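Long-range contacts in 2''-aminoglycoside nucleotidyltransferase (Klebsiella pneumoniae, PDB 4WQK), which confers resistance to gentamicin, kanamycin, tobramycin and related aminoglycosides by magnesium-dependent transfer of a nucleotide to their 2''-hydroxyl group: residues A16-L22 / E57-I61; W25-W30 / H43-D47; A31-L36 / C123-I129; V62-R68 / L78-G82. Numbering follows the deposited sequence.

From the N terminus, helix 5-19 ends in contact 1, where residues 16-22 meet helix 55-64 and close a loop within the N-terminal domain. Nested inside that loop is contact 2, which sets strand 25-27 and the start of helix 28-36 against the metal-binding residues around the start of strand 46-51. Helix 28-36 goes straight on into contact 3, whose second half, 123-129, lies in the C-terminal domain; its segments alternate with those of contacts 1 and 2, so the loops cross. Ile26 O to Asn124 N and His43 NE2 to Asp33 OD2 join contacts 2 and 3 directly. Contact 4 follows contact 1 on helix 55-64, closes a short loop onto strand 76-81 and is nested inside contact 3.

Contact 1. Residues A16-L22 / E57-I61; sequences AADERNL and ELEAI
A Schellman motif and a water-bridged charge pair mark this meeting of two helices of the nucleotidyltransferase N-terminal domain. Helix 5-19 stops here: Arg20 is the first residue to leave helical angles, and Asn21, the C-prime residue, takes the left-handed conformation (phi 52°, psi 40°). Leu22 N then bonds back to Ala17 O at 2.9 Å and Asn21 N to Asp18 O at 3.0 Å, which turns the chain so that Leu22 faces the helical residues 57-61. The closest CA approaches are Ala16 to Ile61, 6.5 Å, and Leu22 to Glu57, 7.8 Å. Ile61, with chi1 m and chi2 t, is the apolar centre: its CD1 lies 3.7 Å from Ala17 CA and 3.9 Å from Leu22 CD2, while its CG1 is 3.9 Å from Ala16 CB. No direct hydrogen bond joins the segments. Arg20, m at chi1 and extended through chi2 and chi3, reaches across the second helix, with NE 3.7 Å from Ile61 CG1 and NH2 3.6 Å from Ala60 CB. Arg54, just before helix 55-64, forms a salt bridge with Glu57 and hydrogen-bonds the carbonyls of Arg20 and Asn21, tying the approach to that helix to the turn. Between the two charged side chains sits one water, which accepts from Arg20 NH1 at 2.8 Å and donates to Glu57 OE1 at 2.5 Å.

Contact 2. Residues W25-W30 / H43-D47; sequences WIGGGW and HDDID. With MG (magnesium ion), chain B.
His43 opens the second segment with its ring against Trp30: imidazole and indole five-membered ring lie obliquely, centroids 4.2 Å apart and planes at 40°, with His43 CD2 3.5 Å from Trp30 CE2. His43 NE2 is hydrogen-bonded to Asp33. A side chain on Gly29 would clash with this imidazole. Asp45 (chi1 p) gives OD1 to the magnesium at 2.0 Å; its O lies 3.6 Å from Trp30 CD1. Ile46 sets CG1 4.0 Å from Trp30 CD1. Asp47 O accepts from Gly27 N at 2.8 Å, joining the antiparallel strands 25-27 and 46-51, and Asp47 N donates to a water that also binds Gly27 O and Trp30 N. Asp47 OD2 (chi1 m) is 2.0 Å from magnesium; four waters make six ligands. Gly28, at positive phi, leaves room for that carboxylate. Asp45 OD1 and Asp47 OD2 lie 3.1 Å apart, their repulsion offset by shared magnesium coordination; a second magnesium, bound by both aspartates and Asp87, completes the two-metal site characteristic of the nucleotidyltransferase fold.

Contact 3. Residues A31-L36 / C123-I129; sequences AIDARL and CNSWEAI
Arg35, Trp126 and Cys123 carry this junction between the N- and C-terminal domains, whose cleft binds kanamycin. Arg35 leaves helix 28-36 with chi1 m and chi2 and chi3 t, and its guanidinium reads the backbone just ahead of helix 126-139: NE donates to Asn124 O at 2.8 Å and NH2 to Cys123 O at 3.0 Å, with a weak third bond from NH2 to Asn124 O at 3.1 Å. Glu113 makes a salt bridge with the same NH2. Trp126 (chi1 m, chi2 120°) lays its indole over the arginine, Arg35 CD standing 3.6 Å from the centroid of the five-membered ring in a CH-pi contact. Leu36 CG meets the ring edge at Trp126 CH2, 4.2 Å away. Cys123, extended with chi1 p, puts SG over one face of the guanidinium, 3.6 Å from Arg35 CG, and CB 4.1 Å from Ala31 CB. Farther in, Ile129 packs CD1 on Ala31 CB at 3.6 Å and CG2 on Ile32 CG1 at 3.7 Å. Ser125 N-caps the second helix, OG accepting from Ala128 N at 3.0 Å. Helix 147-160 flanks the contact through Leu155 and Ser159, while Asn124 bonds back to Ile26 on strand 25-27.

Contact 4. Residues V62-R68 / L78-G82; sequences VEMLGGR and LAEIG
Backbone hydrogen bonds define the register: Arg68 and Glu80 form an antiparallel hydrogen-bonded pair, N to O 3.0 Å in both directions (Arg68 N to Glu80 O, Glu80 N to Arg68 O), where strand 68-73 begins beside strand 76-81. Ala79 CA adds a CA-H...O contact to Arg68 O at 3.2 Å. Upstream, a Schellman motif ends helix 55-64: Gly66 takes positive phi (91°), Gly67 N bonds to Val62 O at 2.9 Å and Gly66 N to Glu63 O at 3.0 Å. Apolar contacts fill the angle between helix and strand: Val62 CG1 is 4.1 Å from Ala79 CB and 4.2 Å from Ile81 CG1, and Leu65 CD1 is 4.1 Å from Ile81 CD1 (both chi1 m, chi2 t). A water accepts from Gly82 N at 2.8 Å and donates to Gly66 O at 2.9 Å. Gly67 CA comes within 3.1 Å of Glu80 O, so a side chain there would clash; glycine lets the chain pass from the helix-ending turn into a beta hairpin held by main-chain bonds.

Contact 1. Residues A16-L22 / E57-I61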
# COMPACT_ATOMS: atom_id res chain seq x y z
N ALA A 16 -3.49 4.96 -16.56
CA ALA A 16 -3.93 3.79 -17.32
C ALA A 16 -5.04 3.05 -16.55
O ALA A 16 -5.98 2.52 -17.17
CB ALA A 16 -2.74 2.88 -17.57
N ALA A 17 -4.95 2.99 -15.22
CA ALA A 17 -5.97 2.31 -14.43
C ALA A 17 -7.29 3.09 -14.48
O ALA A 17 -8.35 2.53 -14.68
CB ALA A 17 -5.49 2.12 -12.97
N ASP A 18 -7.22 4.42 -14.37
CA ASP A 18 -8.44 5.22 -14.49
C ASP A 18 -9.15 4.96 -15.83
O ASP A 18 -10.38 4.90 -15.90
CB ASP A 18 -8.12 6.71 -14.36
CG ASP A 18 -7.84 7.18 -12.90
OD1 ASP A 18 -7.92 6.37 -11.94
OD2 ASP A 18 -7.62 8.43 -12.75
N GLU A 19 -8.38 4.88 -16.92
CA GLU A 19 -8.95 4.70 -18.27
C GLU A 19 -9.71 3.36 -18.33
O GLU A 19 -10.74 3.26 -19.03
CB GLU A 19 -7.86 4.78 -19.33
CG GLU A 19 -8.37 4.58 -20.75
CD GLU A 19 -7.36 5.06 -21.81
OE1 GLU A 19 -6.16 5.22 -21.47
OE2 GLU A 19 -7.78 5.27 -22.96
N ARG A 20 -9.21 2.38 -17.60
CA ARG A 20 -9.79 1.05 -17.53
C ARG A 20 -10.86 0.92 -16.41
O ARG A 20 -11.35 -0.21 -16.15
CB ARG A 20 -8.69 0.00 -17.30
CG ARG A 20 -7.72 -0.16 -18.48
CD ARG A 20 -6.51 -1.02 -18.07
NE ARG A 20 -5.61 -1.33 -19.19
CZ ARG A 20 -5.62 -2.46 -19.90
NH1 ARG A 20 -6.50 -3.42 -19.64
NH2 ARG A 20 -4.74 -2.63 -20.89
N ASN A 21 -11.20 2.04 -15.75
CA ASN A 21 -12.11 1.97 -14.60
C ASN A 21 -11.66 0.96 -13.55
O ASN A 21 -12.51 0.25 -12.95
CB ASN A 21 -13.51 1.66 -15.11
CG ASN A 21 -13.92 2.59 -16.21
OD1 ASN A 21 -14.28 2.16 -17.32
ND2 ASN A 21 -13.83 3.88 -15.94
N LEU A 22 -10.35 0.90 -13.31
CA LEU A 22 -9.70 -0.06 -12.42
C LEU A 22 -9.21 0.70 -11.20
O LEU A 22 -8.28 1.51 -11.33
CB LEU A 22 -8.53 -0.74 -13.11
CG LEU A 22 -7.76 -1.67 -12.20
CD1 LEU A 22 -8.62 -2.92 -11.92
CD2 LEU A 22 -6.44 -2.03 -12.89
N GLU A 57 -5.80 -7.14 -15.57
CA GLU A 57 -5.83 -5.77 -16.07
C GLU A 57 -4.64 -5.01 -15.54
O GLU A 57 -4.06 -4.19 -16.26
CB GLU A 57 -7.14 -5.07 -15.69
CG GLU A 57 -8.37 -5.75 -16.33
CD GLU A 57 -9.66 -5.06 -15.95
OE1 GLU A 57 -9.73 -3.83 -16.20
OE2 GLU A 57 -10.57 -5.75 -15.43
N LEU A 58 -4.27 -5.25 -14.27
CA LEU A 58 -3.05 -4.62 -13.76
C LEU A 58 -1.83 -5.14 -14.51
O LEU A 58 -0.94 -4.35 -14.88
CB LEU A 58 -2.92 -4.83 -12.25
CG LEU A 58 -1.64 -4.24 -11.65
CD1 LEU A 58 -1.54 -2.76 -11.90
CD2 LEU A 58 -1.60 -4.55 -10.13
N GLU A 59 -1.78 -6.44 -14.78
CA GLU A 59 -0.64 -6.98 -15.51
C GLU A 59 -0.58 -6.34 -16.92
O GLU A 59 0.49 -6.07 -17.43
CB GLU A 59 -0.69 -8.51 -15.61
CG GLU A 59 -0.46 -9.22 -14.27
CD GLU A 59 -0.24 -10.73 -14.42
OE1 GLU A 59 0.04 -11.22 -15.55
OE2 GLU A 59 -0.30 -11.46 -13.41
N ALA A 60 -1.74 -6.08 -17.51
CA ALA A 60 -1.75 -5.46 -18.83
C ALA A 60 -1.19 -4.03 -18.77
O ALA A 60 -0.50 -3.61 -19.71
CB ALA A 60 -3.17 -5.48 -19.43
N ILE A 61 -1.50 -3.30 -17.70
CA ILE A 61 -0.95 -1.96 -17.53
C ILE A 61 0.57 -2.05 -17.44
O ILE A 61 1.30 -1.31 -18.13
CB ILE A 61 -1.54 -1.29 -16.30
CG1 ILE A 61 -3.02 -0.93 -16.57
CG2 ILE A 61 -0.70 -0.07 -15.88
CD1 ILE A 61 -3.75 -0.52 -15.29
O HOH W 1 -9.08 -3.37 -18.61

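Contact 2. Residues W25-W30 / H43-D47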
# COMPACT_ATOMS: atom_id res chain seq x y z
N TRP A 25 -5.04 1.13 -5.11
CA TRP A 25 -4.69 1.88 -3.89
C TRP A 25 -3.19 1.89 -3.71
O TRP A 25 -2.55 0.83 -3.74
CB TRP A 25 -5.35 1.26 -2.65
CG TRP A 25 -6.84 1.47 -2.63
CD1 TRP A 25 -7.52 2.42 -1.92
CD2 TRP A 25 -7.83 0.70 -3.35
NE1 TRP A 25 -8.88 2.32 -2.19
CE2 TRP A 25 -9.09 1.29 -3.06
CE3 TRP A 25 -7.76 -0.41 -4.20
CZ2 TRP A 25 -10.29 0.78 -3.58
CZ3 TRP A 25 -8.97 -0.90 -4.74
CH2 TRP A 25 -10.19 -0.29 -4.42
N ILE A 26 -2.63 3.07 -3.54
CA ILE A 26 -1.23 3.13 -3.09
C ILE A 26 -1.14 2.61 -1.69
O ILE A 26 -1.96 2.96 -0.83
CB ILE A 26 -0.70 4.59 -3.16
CG1 ILE A 26 -0.99 5.20 -4.54
CG2 ILE A 26 0.79 4.69 -2.74
CD1 ILE A 26 -0.31 4.49 -5.61
N GLY A 27 -0.10 1.79 -1.43
CA GLY A 27 0.14 1.18 -0.13
C GLY A 27 1.48 1.58 0.46
O GLY A 27 2.22 2.35 -0.16
N GLY A 28 1.78 1.09 1.66
CA GLY A 28 3.11 1.21 2.19
C GLY A 28 3.60 2.65 2.32
O GLY A 28 2.83 3.56 2.61
N GLY A 29 4.90 2.85 2.12
CA GLY A 29 5.53 4.12 2.40
C GLY A 29 4.98 5.22 1.51
O GLY A 29 4.81 6.36 1.94
N TRP A 30 4.69 4.90 0.25
CA TRP A 30 4.09 5.91 -0.61
C TRP A 30 2.67 6.29 -0.15
O TRP A 30 2.26 7.43 -0.35
CB TRP A 30 4.06 5.44 -2.08
CG TRP A 30 5.22 5.98 -2.86
CD1 TRP A 30 6.26 5.27 -3.36
CD2 TRP A 30 5.46 7.35 -3.19
NE1 TRP A 30 7.13 6.12 -4.02
CE2 TRP A 30 6.65 7.40 -3.95
CE3 TRP A 30 4.76 8.53 -2.95
CZ2 TRP A 30 7.19 8.61 -4.43
CZ3 TRP A 30 5.28 9.72 -3.42
CH2 TRP A 30 6.50 9.75 -4.15
N HIS A 43 11.87 6.11 -1.43
CA HIS A 43 11.17 4.82 -1.30
C HIS A 43 11.81 3.76 -2.18
O HIS A 43 12.12 4.02 -3.34
CB HIS A 43 9.70 5.00 -1.68
CG HIS A 43 8.98 5.97 -0.81
ND1 HIS A 43 8.64 5.66 0.50
CD2 HIS A 43 8.59 7.24 -1.02
CE1 HIS A 43 8.06 6.72 1.04
NE2 HIS A 43 8.00 7.68 0.14
N ASP A 44 12.01 2.56 -1.62
CA ASP A 44 12.66 1.48 -2.35
C ASP A 44 11.80 0.98 -3.51
O ASP A 44 12.32 0.48 -4.51
CB ASP A 44 12.96 0.28 -1.42
CG ASP A 44 14.11 0.53 -0.46
OD1 ASP A 44 14.88 1.52 -0.61
OD2 ASP A 44 14.26 -0.31 0.46
N ASP A 45 10.49 1.10 -3.35
CA ASP A 45 9.57 0.63 -4.37
C ASP A 45 8.21 1.29 -4.22
O ASP A 45 8.03 2.14 -3.35
CB ASP A 45 9.44 -0.90 -4.32
CG ASP A 45 8.85 -1.41 -3.02
OD1 ASP A 45 8.20 -0.65 -2.28
OD2 ASP A 45 9.05 -2.59 -2.73
N ILE A 46 7.27 0.93 -5.10
CA ILE A 46 5.92 1.45 -5.04
C ILE A 46 5.01 0.27 -4.68
O ILE A 46 4.99 -0.71 -5.39
CB ILE A 46 5.46 2.02 -6.38
CG1 ILE A 46 6.36 3.19 -6.79
CG2 ILE A 46 4.03 2.52 -6.32
CD1 ILE A 46 6.38 3.39 -8.28
N ASP A 47 4.27 0.39 -3.58
CA ASP A 47 3.32 -0.66 -3.18
C ASP A 47 1.93 -0.34 -3.70
O ASP A 47 1.44 0.78 -3.55
CB ASP A 47 3.30 -0.82 -1.67
CG ASP A 47 4.69 -1.22 -1.13
OD1 ASP A 47 5.01 -2.41 -1.09
OD2 ASP A 47 5.49 -0.35 -0.79
MG MG B . 7.47 -0.66 -0.44
O HOH W 2 4.70 2.37 -1.34
O HOH W 3 6.72 0.15 1.72
O HOH W 4 7.43 1.64 -0.73
O HOH W 5 7.01 -1.79 0.91
O HOH W 6 9.32 -0.75 0.28

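Contact 3. Residues A31-L36 / C123-I129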
# COMPACT_ATOMS: atom_id res chain seq x y z
N ALA A 31 1.95 5.35 0.49
CA ALA A 31 0.59 5.69 0.98
C ALA A 31 0.67 6.68 2.12
O ALA A 31 -0.18 7.61 2.25
CB ALA A 31 -0.16 4.46 1.44
N ILE A 32 1.68 6.51 2.98
CA ILE A 32 1.92 7.47 4.06
C ILE A 32 2.19 8.87 3.48
O ILE A 32 1.57 9.85 3.89
CB ILE A 32 3.10 7.02 4.96
CG1 ILE A 32 2.75 5.67 5.61
CG2 ILE A 32 3.47 8.10 6.00
CD1 ILE A 32 3.92 5.02 6.34
N ASP A 33 3.08 8.95 2.50
CA ASP A 33 3.42 10.25 1.90
C ASP A 33 2.23 10.82 1.15
O ASP A 33 2.02 12.04 1.21
CB ASP A 33 4.63 10.12 0.97
CG ASP A 33 5.95 10.03 1.73
OD1 ASP A 33 5.96 9.90 3.00
OD2 ASP A 33 7.01 10.10 1.07
N ALA A 34 1.45 9.95 0.51
CA ALA A 34 0.26 10.43 -0.21
C ALA A 34 -0.77 11.02 0.78
O ALA A 34 -1.32 12.10 0.54
CB ALA A 34 -0.31 9.33 -1.02
N ARG A 35 -1.05 10.32 1.88
CA ARG A 35 -1.99 10.84 2.85
C ARG A 35 -1.48 12.13 3.48
O ARG A 35 -2.27 13.04 3.82
CB ARG A 35 -2.26 9.80 3.96
CG ARG A 35 -3.15 8.70 3.46
CD ARG A 35 -3.63 7.76 4.57
NE ARG A 35 -4.58 6.86 3.95
CZ ARG A 35 -5.88 7.11 3.83
NH1 ARG A 35 -6.41 8.22 4.36
NH2 ARG A 35 -6.65 6.25 3.18
N LEU A 36 -0.16 12.22 3.70
CA LEU A 36 0.39 13.45 4.24
C LEU A 36 0.44 14.62 3.22
O LEU A 36 0.46 15.79 3.58
CB LEU A 36 1.80 13.23 4.78
CG LEU A 36 1.78 12.24 5.94
CD1 LEU A 36 3.22 11.96 6.29
CD2 LEU A 36 1.08 12.84 7.15
N CYS A 123 -5.62 5.52 -1.58
CA CYS A 123 -4.57 4.90 -0.80
C CYS A 123 -5.17 4.12 0.34
O CYS A 123 -6.25 4.40 0.82
CB CYS A 123 -3.58 5.94 -0.31
SG CYS A 123 -4.32 7.49 0.29
N ASN A 124 -4.43 3.08 0.75
CA ASN A 124 -4.92 2.26 1.83
C ASN A 124 -5.07 3.12 3.10
O ASN A 124 -4.37 4.13 3.27
CB ASN A 124 -3.97 1.08 2.08
CG ASN A 124 -4.02 0.10 0.95
OD1 ASN A 124 -3.02 -0.21 0.31
ND2 ASN A 124 -5.23 -0.40 0.66
N SER A 125 -5.93 2.69 3.99
CA SER A 125 -6.20 3.43 5.22
C SER A 125 -5.00 3.43 6.18
O SER A 125 -4.11 2.57 6.09
CB SER A 125 -7.39 2.82 5.92
OG SER A 125 -7.02 1.51 6.39
N TRP A 126 -4.96 4.42 7.05
CA TRP A 126 -3.93 4.42 8.10
C TRP A 126 -3.97 3.12 8.87
O TRP A 126 -2.89 2.58 9.20
CB TRP A 126 -4.10 5.59 9.08
CG TRP A 126 -3.74 6.94 8.55
CD1 TRP A 126 -4.58 8.02 8.46
CD2 TRP A 126 -2.45 7.39 8.15
NE1 TRP A 126 -3.87 9.11 7.99
CE2 TRP A 126 -2.57 8.74 7.79
CE3 TRP A 126 -1.20 6.78 8.04
CZ2 TRP A 126 -1.46 9.50 7.34
CZ3 TRP A 126 -0.12 7.52 7.60
CH2 TRP A 126 -0.27 8.86 7.22
N GLU A 127 -5.16 2.60 9.20
CA GLU A 127 -5.21 1.37 9.99
C GLU A 127 -4.57 0.20 9.23
O GLU A 127 -3.86 -0.61 9.84
CB GLU A 127 -6.68 1.06 10.34
CG GLU A 127 -7.28 2.03 11.32
CD GLU A 127 -7.86 3.33 10.65
OE1 GLU A 127 -7.65 3.69 9.44
OE2 GLU A 127 -8.56 4.05 11.40
N ALA A 128 -4.81 0.11 7.92
CA ALA A 128 -4.18 -0.93 7.11
C ALA A 128 -2.68 -0.77 7.02
O ALA A 128 -1.94 -1.76 7.07
CB ALA A 128 -4.80 -0.95 5.68
N ILE A 129 -2.23 0.47 6.87
CA ILE A 129 -0.80 0.77 6.81
C ILE A 129 -0.12 0.32 8.10
O ILE A 129 0.92 -0.39 8.10
CB ILE A 129 -0.59 2.27 6.56
CG1 ILE A 129 -1.08 2.63 5.16
CG2 ILE A 129 0.87 2.70 6.77
CD1 ILE A 129 -1.17 4.16 4.93

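Contact 4. Residues V62-R68 / L78-G82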
# COMPACT_ATOMS: atom_id res chain seq x y z
N VAL A 62 1.06 -2.98 -16.63
CA VAL A 62 2.50 -3.16 -16.47
C VAL A 62 3.17 -3.43 -17.81
O VAL A 62 4.18 -2.81 -18.15
CB VAL A 62 2.81 -4.32 -15.48
CG1 VAL A 62 4.29 -4.73 -15.52
CG2 VAL A 62 2.37 -3.94 -14.06
N GLU A 63 2.61 -4.36 -18.57
CA GLU A 63 3.18 -4.71 -19.88
C GLU A 63 3.14 -3.54 -20.85
O GLU A 63 4.06 -3.36 -21.64
CB GLU A 63 2.45 -5.92 -20.45
CG GLU A 63 2.70 -7.19 -19.63
CD GLU A 63 1.76 -8.33 -19.96
OE1 GLU A 63 1.29 -8.42 -21.12
OE2 GLU A 63 1.47 -9.15 -19.05
N MET A 64 2.05 -2.77 -20.82
CA MET A 64 1.89 -1.66 -21.74
C MET A 64 2.96 -0.60 -21.47
O MET A 64 3.43 0.07 -22.38
CB MET A 64 0.48 -1.08 -21.59
CG MET A 64 0.09 -0.10 -22.65
SD MET A 64 -0.60 1.36 -21.94
CE MET A 64 0.96 2.01 -21.45
N LEU A 65 3.35 -0.48 -20.21
CA LEU A 65 4.38 0.47 -19.77
C LEU A 65 5.80 -0.08 -19.94
O LEU A 65 6.79 0.56 -19.55
CB LEU A 65 4.11 0.84 -18.32
CG LEU A 65 2.91 1.74 -18.09
CD1 LEU A 65 2.74 2.00 -16.61
CD2 LEU A 65 3.07 3.07 -18.83
N GLY A 66 5.90 -1.28 -20.50
CA GLY A 66 7.19 -1.86 -20.87
C GLY A 66 7.83 -2.71 -19.78
O GLY A 66 8.99 -3.09 -19.88
N GLY A 67 7.05 -3.05 -18.76
CA GLY A 67 7.55 -3.86 -17.67
C GLY A 67 7.10 -5.31 -17.72
O GLY A 67 6.52 -5.80 -18.71
N ARG A 68 7.34 -6.01 -16.62
CA ARG A 68 7.06 -7.43 -16.56
C ARG A 68 6.81 -7.84 -15.13
O ARG A 68 7.25 -7.17 -14.19
CB ARG A 68 8.21 -8.23 -17.16
CG ARG A 68 9.52 -8.03 -16.43
CD ARG A 68 10.65 -8.85 -17.06
NE ARG A 68 10.41 -10.29 -16.96
CZ ARG A 68 10.69 -11.02 -15.87
NH1 ARG A 68 11.18 -10.43 -14.78
NH2 ARG A 68 10.44 -12.32 -15.86
N LEU A 78 5.61 -9.19 -7.52
CA LEU A 78 6.53 -8.06 -7.79
C LEU A 78 6.60 -7.87 -9.28
O LEU A 78 6.68 -8.85 -10.05
CB LEU A 78 7.95 -8.29 -7.23
CG LEU A 78 8.00 -8.69 -5.76
CD1 LEU A 78 9.47 -8.99 -5.32
CD2 LEU A 78 7.34 -7.63 -4.89
N ALA A 79 6.52 -6.61 -9.71
CA ALA A 79 6.74 -6.27 -11.11
C ALA A 79 7.84 -5.24 -11.21
O ALA A 79 8.13 -4.51 -10.25
CB ALA A 79 5.47 -5.72 -11.71
N GLU A 80 8.52 -5.21 -12.35
CA GLU A 80 9.49 -4.15 -12.59
C GLU A 80 9.12 -3.40 -13.85
O GLU A 80 8.69 -3.98 -14.84
CB GLU A 80 10.93 -4.69 -12.70
CG GLU A 80 11.18 -5.68 -13.80
CD GLU A 80 12.65 -6.06 -13.90
OE1 GLU A 80 13.22 -6.56 -12.90
OE2 GLU A 80 13.24 -5.84 -14.99
N ILE A 81 9.27 -2.09 -13.80
CA ILE A 81 9.12 -1.24 -14.98
C ILE A 81 10.36 -0.36 -14.99
O ILE A 81 10.56 0.45 -14.10
CB ILE A 81 7.84 -0.39 -14.90
CG1 ILE A 81 6.59 -1.28 -14.73
CG2 ILE A 81 7.73 0.55 -16.13
CD1 ILE A 81 5.31 -0.45 -14.51
N GLY A 82 11.23 -0.58 -15.97
CA GLY A 82 12.52 0.08 -16.00
C GLY A 82 13.31 -0.30 -14.76
O GLY A 82 13.44 -1.49 -14.44
O HOH W 7 11.08 -2.47 -18.02